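Local coordinates for protein phytochromobilin synthase (Solanum lycopersicum, PDB 6KME) that probably reduces biliverdin IX alpha to phytochromobilin with electrons from ferredoxin, a step in making the phytochrome chromophore, at residues Y59-M73 with R247-F261. The protein carries 1 engineered substitution. Residues are numbered along the deposited sequence; the frame is centred on the assembly and turned at random.
Sequences YSSLLSMDDKTELQM and RLIGEDLAKDVITKF. With MG (magnesium ion), chain C.
Phe-261 joins Tyr-59 to Met-73 at the tightly packed end of this contact. Its CB lies over the centre of the Tyr-59 ring, 4.0 Å from the centroid and 11° off the normal, a CH-pi contact. With CG anti to the backbone N (chi1 179°), the Phe-261 ring reaches the strands, where CZ touches Met-73 CB at 3.6 Å and Met-73 SD stands over one face, offset toward the rim, as a Met-aromatic contact. Replaced by an alanine, Phe-261 would keep its CB over Tyr-59 but would probably leave Met-73 SD without its aromatic face and a gap beside Tyr-59 CB. Asp-256 OD2 lies in the Tyr-59 ring plane, 2.4 Å from OH, a hydrogen bond so short that its length is doubtful. Midway, Leu-62 CD2 packs on Ile-249 CD1 (3.8 Å). The looser end is the type I turn Ser-64 to Asp-67: exposed Met-65 merely skims Gly-250 N with CE (3.8 Å), its N bonds Leu-248 O (2.8 Å, 165° at the hydrogen), water 3 joins that oxygen to Asp-66 N, and Asp-67 OD1 binds magnesium at 2.3 Å together with three waters. Helices 242-249 and 251-262 thus pack against the sheet's first hairpin, where Leu-71 and Met-73 also touch Leu-87, and Phe-261 Arg-85, of strand 81-91.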
loop_
_atom_site.group_PDB
_atom_site.type_symbol
_atom_site.label_atom_id
_atom_site.label_comp_id
_atom_site.label_asym_id
_atom_site.label_seq_id
_atom_site.Cartn_x
_atom_site.Cartn_y
_atom_site.Cartn_z
ATOM N N TYR A 59 6.938 -13.930 11.894
ATOM C CA TYR A 59 7.073 -12.466 11.893
ATOM C C TYR A 59 6.150 -11.901 12.969
ATOM O O TYR A 59 4.938 -11.816 12.763
ATOM C CB TYR A 59 6.739 -11.881 10.522
ATOM C CG TYR A 59 7.663 -12.417 9.463
ATOM C CD1 TYR A 59 8.932 -11.871 9.285
ATOM C CD2 TYR A 59 7.291 -13.499 8.678
ATOM C CE1 TYR A 59 9.805 -12.389 8.339
ATOM C CE2 TYR A 59 8.151 -14.017 7.726
ATOM C CZ TYR A 59 9.403 -13.457 7.558
ATOM O OH TYR A 59 10.258 -13.982 6.615
ATOM N N SER A 60 6.721 -11.499 14.104
ATOM C CA SER A 60 5.893 -10.930 15.161
ATOM C C SER A 60 6.570 -9.725 15.797
ATOM O O SER A 60 5.982 -8.643 15.870
ATOM C CB SER A 60 5.569 -11.984 16.227
ATOM O OG SER A 60 6.757 -12.490 16.810
ATOM N N SER A 61 7.806 -9.902 16.254
ATOM C CA SER A 61 8.541 -8.846 16.928
ATOM C C SER A 61 10.010 -8.933 16.550
ATOM O O SER A 61 10.592 -10.022 16.519
ATOM C CB SER A 61 8.378 -8.946 18.448
ATOM O OG SER A 61 9.168 -7.974 19.095
ATOM N N LEU A 62 10.610 -7.776 16.283
ATOM C CA LEU A 62 11.997 -7.719 15.847
ATOM C C LEU A 62 12.608 -6.426 16.373
ATOM O O LEU A 62 12.031 -5.351 16.188
ATOM C CB LEU A 62 12.051 -7.789 14.317
ATOM C CG LEU A 62 13.206 -8.471 13.598
ATOM C CD1 LEU A 62 13.461 -9.867 14.148
ATOM C CD2 LEU A 62 12.881 -8.511 12.108
ATOM N N LEU A 63 13.746 -6.525 17.052
ATOM C CA LEU A 63 14.460 -5.330 17.480
ATOM C C LEU A 63 15.443 -4.895 16.404
ATOM O O LEU A 63 16.020 -5.721 15.694
ATOM C CB LEU A 63 15.223 -5.558 18.788
ATOM C CG LEU A 63 14.438 -5.651 20.097
ATOM C CD1 LEU A 63 15.383 -5.471 21.276
ATOM C CD2 LEU A 63 13.330 -4.613 20.129
ATOM N N SER A 64 15.641 -3.582 16.306
ATOM C CA SER A 64 16.720 -3.062 15.479
ATOM C C SER A 64 18.071 -3.533 16.020
ATOM O O SER A 64 18.193 -3.978 17.167
ATOM C CB SER A 64 16.661 -1.535 15.427
ATOM O OG SER A 64 16.976 -0.983 16.692
ATOM N N MET A 65 19.103 -3.428 15.172
ATOM C CA MET A 65 20.432 -3.897 15.559
ATOM C C MET A 65 20.980 -3.153 16.774
ATOM O O MET A 65 21.731 -3.737 17.563
ATOM C CB MET A 65 21.409 -3.771 14.383
ATOM C CG MET A 65 21.014 -4.617 13.178
ATOM S SD MET A 65 22.231 -4.622 11.845
ATOM C CE MET A 65 22.107 -2.927 11.238
ATOM N N ASP A 66 20.641 -1.875 16.947
ATOM C CA ASP A 66 21.107 -1.142 18.123
ATOM C C ASP A 66 20.148 -1.255 19.300
ATOM O O ASP A 66 20.325 -0.552 20.295
ATOM C CB ASP A 66 21.362 0.335 17.786
ATOM C CG ASP A 66 20.099 1.086 17.380
ATOM O OD1 ASP A 66 18.984 0.539 17.488
ATOM O OD2 ASP A 66 20.226 2.248 16.941
ATOM N N ASP A 67 19.124 -2.100 19.186
ATOM C CA ASP A 67 18.185 -2.455 20.246
ATOM C C ASP A 67 17.279 -1.305 20.685
ATOM O O ASP A 67 16.520 -1.469 21.645
ATOM C CB ASP A 67 18.916 -3.028 21.469
ATOM C CG ASP A 67 19.699 -4.299 21.149
ATOM O OD1 ASP A 67 19.260 -5.074 20.273
ATOM O OD2 ASP A 67 20.759 -4.524 21.776
ATOM N N LYS A 68 17.306 -0.154 20.004
ATOM C CA LYS A 68 16.505 0.996 20.417
ATOM C C LYS A 68 15.145 1.087 19.729
ATOM O O LYS A 68 14.322 1.919 20.131
ATOM C CB LYS A 68 17.260 2.306 20.154
ATOM C CG LYS A 68 18.606 2.448 20.843
ATOM C CD LYS A 68 19.138 3.864 20.637
ATOM C CE LYS A 68 20.652 3.907 20.476
ATOM N NZ LYS A 68 21.365 3.620 21.746
ATOM N N THR A 69 14.883 0.283 18.701
ATOM C CA THR A 69 13.639 0.390 17.951
ATOM C C THR A 69 13.009 -0.986 17.794
ATOM O O THR A 69 13.697 -1.963 17.483
ATOM C CB THR A 69 13.875 1.025 16.569
ATOM O OG1 THR A 69 14.524 2.292 16.733
ATOM C CG2 THR A 69 12.554 1.246 15.863
ATOM N N GLU A 70 11.701 -1.069 18.005
ATOM C CA GLU A 70 10.989 -2.333 17.887
ATOM C C GLU A 70 10.085 -2.300 16.665
ATOM O O GLU A 70 9.372 -1.315 16.432
ATOM C CB GLU A 70 10.176 -2.631 19.148
ATOM C CG GLU A 70 9.513 -4.001 19.117
ATOM C CD GLU A 70 8.484 -4.175 20.221
ATOM O OE1 GLU A 70 8.417 -3.309 21.121
ATOM O OE2 GLU A 70 7.734 -5.174 20.177
ATOM N N LEU A 71 10.133 -3.370 15.883
ATOM C CA LEU A 71 9.226 -3.569 14.764
ATOM C C LEU A 71 8.189 -4.591 15.210
ATOM O O LEU A 71 8.552 -5.679 15.669
ATOM C CB LEU A 71 9.976 -4.056 13.520
ATOM C CG LEU A 71 10.984 -3.134 12.804
ATOM C CD1 LEU A 71 12.195 -2.765 13.666
ATOM C CD2 LEU A 71 11.438 -3.818 11.523
ATOM N N GLN A 72 6.915 -4.231 15.115
ATOM C CA GLN A 72 5.823 -5.108 15.521
ATOM C C GLN A 72 5.027 -5.510 14.289
ATOM O O GLN A 72 4.630 -4.650 13.492
ATOM C CB GLN A 72 4.912 -4.422 16.539
ATOM C CG GLN A 72 5.635 -3.885 17.755
ATOM C CD GLN A 72 5.060 -2.558 18.220
ATOM O OE1 GLN A 72 3.974 -2.510 18.802
ATOM N NE2 GLN A 72 5.781 -1.469 17.951
ATOM N N MET A 73 4.799 -6.815 14.131
ATOM C CA MET A 73 4.151 -7.333 12.933
ATOM C C MET A 73 2.962 -8.213 13.291
ATOM O O MET A 73 3.032 -9.039 14.211
ATOM C CB MET A 73 5.148 -8.110 12.075
ATOM C CG MET A 73 6.218 -7.207 11.489
ATOM S SD MET A 73 7.653 -8.071 10.865
ATOM C CE MET A 73 8.504 -8.506 12.387
ATOM N N ARG A 247 18.521 -0.015 7.381
ATOM C CA ARG A 247 19.284 0.619 8.454
ATOM C C ARG A 247 18.919 0.036 9.816
ATOM O O ARG A 247 19.779 -0.099 10.695
ATOM C CB ARG A 247 19.051 2.133 8.438
ATOM C CG ARG A 247 19.391 2.818 9.756
ATOM C CD ARG A 247 19.504 4.332 9.633
ATOM N NE ARG A 247 18.284 4.970 9.145
ATOM C CZ ARG A 247 17.173 5.117 9.860
ATOM N NH1 ARG A 247 17.109 4.653 11.101
ATOM N NH2 ARG A 247 16.126 5.725 9.326
ATOM N N LEU A 248 17.642 -0.318 10.012
ATOM C CA LEU A 248 17.202 -0.789 11.326
ATOM C C LEU A 248 17.675 -2.214 11.604
ATOM O O LEU A 248 18.270 -2.481 12.656
ATOM C CB LEU A 248 15.677 -0.702 11.436
ATOM C CG LEU A 248 15.077 0.708 11.521
ATOM C CD1 LEU A 248 13.556 0.623 11.442
ATOM C CD2 LEU A 248 15.494 1.386 12.803
ATOM N N ILE A 249 17.419 -3.150 10.683
ATOM C CA ILE A 249 17.646 -4.562 10.975
ATOM C C ILE A 249 18.670 -5.208 10.043
ATOM O O ILE A 249 18.900 -6.425 10.126
ATOM C CB ILE A 249 16.323 -5.351 10.957
ATOM C CG1 ILE A 249 15.620 -5.243 9.590
ATOM C CG2 ILE A 249 15.415 -4.902 12.102
ATOM C CD1 ILE A 249 14.346 -6.178 9.495
ATOM N N GLY A 250 19.315 -4.426 9.179
ATOM C CA GLY A 250 20.341 -4.946 8.294
ATOM C C GLY A 250 19.756 -5.446 6.982
ATOM O O GLY A 250 18.567 -5.721 6.861
ATOM N N GLU A 251 20.621 -5.559 5.973
ATOM C CA GLU A 251 20.133 -5.865 4.627
ATOM C C GLU A 251 19.481 -7.245 4.545
ATOM O O GLU A 251 18.436 -7.403 3.907
ATOM C CB GLU A 251 21.271 -5.767 3.608
ATOM C CG GLU A 251 20.870 -6.347 2.256
ATOM C CD GLU A 251 21.651 -5.774 1.088
ATOM O OE1 GLU A 251 21.235 -4.721 0.552
ATOM O OE2 GLU A 251 22.671 -6.385 0.700
ATOM N N ASP A 252 20.091 -8.259 5.163
ATOM C CA ASP A 252 19.589 -9.626 5.021
ATOM C C ASP A 252 18.185 -9.785 5.602
ATOM O O ASP A 252 17.282 -10.296 4.931
ATOM C CB ASP A 252 20.553 -10.609 5.684
ATOM C CG ASP A 252 20.110 -12.051 5.508
ATOM O OD1 ASP A 252 20.265 -12.584 4.386
ATOM O OD2 ASP A 252 19.596 -12.647 6.483
ATOM N N LEU A 253 17.985 -9.387 6.864
ATOM C CA LEU A 253 16.657 -9.531 7.460
ATOM C C LEU A 253 15.655 -8.572 6.836
ATOM O O LEU A 253 14.465 -8.892 6.764
ATOM C CB LEU A 253 16.699 -9.323 8.977
ATOM C CG LEU A 253 17.500 -10.336 9.804
ATOM C CD1 LEU A 253 17.527 -9.909 11.259
ATOM C CD2 LEU A 253 16.972 -11.763 9.672
ATOM N N ALA A 254 16.103 -7.396 6.377
ATOM C CA ALA A 254 15.171 -6.485 5.718
ATOM C C ALA A 254 14.630 -7.099 4.430
ATOM O O ALA A 254 13.421 -7.069 4.182
ATOM C CB ALA A 254 15.839 -5.135 5.445
ATOM N N LYS A 255 15.506 -7.689 3.609
ATOM C CA LYS A 255 15.045 -8.342 2.384
ATOM C C LYS A 255 14.100 -9.497 2.697
ATOM O O LYS A 255 13.136 -9.753 1.955
ATOM C CB LYS A 255 16.243 -8.828 1.570
ATOM N N ASP A 256 14.353 -10.202 3.796
ATOM C CA ASP A 256 13.458 -11.277 4.205
ATOM C C ASP A 256 12.084 -10.733 4.598
ATOM O O ASP A 256 11.055 -11.227 4.129
ATOM C CB ASP A 256 14.099 -12.057 5.351
ATOM C CG ASP A 256 13.290 -13.266 5.757
ATOM O OD1 ASP A 256 13.478 -14.344 5.151
ATOM O OD2 ASP A 256 12.457 -13.135 6.677
ATOM N N VAL A 257 12.048 -9.702 5.447
ATOM C CA VAL A 257 10.771 -9.106 5.857
ATOM C C VAL A 257 10.022 -8.545 4.649
ATOM O O VAL A 257 8.791 -8.640 4.556
ATOM C CB VAL A 257 11.002 -8.011 6.916
ATOM C CG1 VAL A 257 9.709 -7.206 7.132
ATOM C CG2 VAL A 257 11.475 -8.611 8.233
ATOM N N ILE A 258 10.749 -7.949 3.709
ATOM C CA ILE A 258 10.110 -7.306 2.567
ATOM C C ILE A 258 9.452 -8.339 1.659
ATOM O O ILE A 258 8.281 -8.202 1.280
ATOM C CB ILE A 258 11.142 -6.450 1.809
ATOM C CG1 ILE A 258 11.478 -5.201 2.632
ATOM C CG2 ILE A 258 10.636 -6.100 0.415
ATOM C CD1 ILE A 258 12.806 -4.516 2.248
ATOM N N THR A 259 10.188 -9.385 1.287
ATOM C CA THR A 259 9.699 -10.332 0.295
ATOM C C THR A 259 8.816 -11.430 0.879
ATOM O O THR A 259 7.979 -11.987 0.155
ATOM C CB THR A 259 10.869 -10.987 -0.430
ATOM O OG1 THR A 259 11.710 -11.636 0.535
ATOM C CG2 THR A 259 11.671 -9.936 -1.192
ATOM N N LYS A 260 8.999 -11.785 2.153
ATOM C CA LYS A 260 8.234 -12.879 2.743
ATOM C C LYS A 260 7.116 -12.416 3.664
ATOM O O LYS A 260 6.220 -13.218 3.982
ATOM C CB LYS A 260 9.165 -13.820 3.517
ATOM C CG LYS A 260 10.225 -14.471 2.637
ATOM C CD LYS A 260 10.799 -15.707 3.301
ATOM C CE LYS A 260 12.065 -16.183 2.608
ATOM N NZ LYS A 260 13.234 -15.305 2.913
ATOM N N PHE A 261 7.121 -11.151 4.093
ATOM C CA PHE A 261 6.049 -10.645 4.953
ATOM C C PHE A 261 5.311 -9.488 4.289
ATOM O O PHE A 261 4.134 -9.645 3.941
ATOM C CB PHE A 261 6.586 -10.257 6.336
ATOM C CG PHE A 261 5.530 -9.719 7.257
ATOM C CD1 PHE A 261 4.662 -10.587 7.917
ATOM C CD2 PHE A 261 5.363 -8.342 7.422
ATOM C CE1 PHE A 261 3.673 -10.103 8.751
ATOM C CE2 PHE A 261 4.381 -7.845 8.257
ATOM C CZ PHE A 261 3.526 -8.728 8.924
HETATM MG MG MG C . 19.751 -7.158 19.374
HETATM O O HOH W 1 18.397 -6.860 17.803
HETATM O O HOH W 2 21.196 -6.254 18.138
HETATM O O HOH W 3 20.036 -0.446 14.140
HETATM O O HOH W 4 18.085 -7.669 20.587
#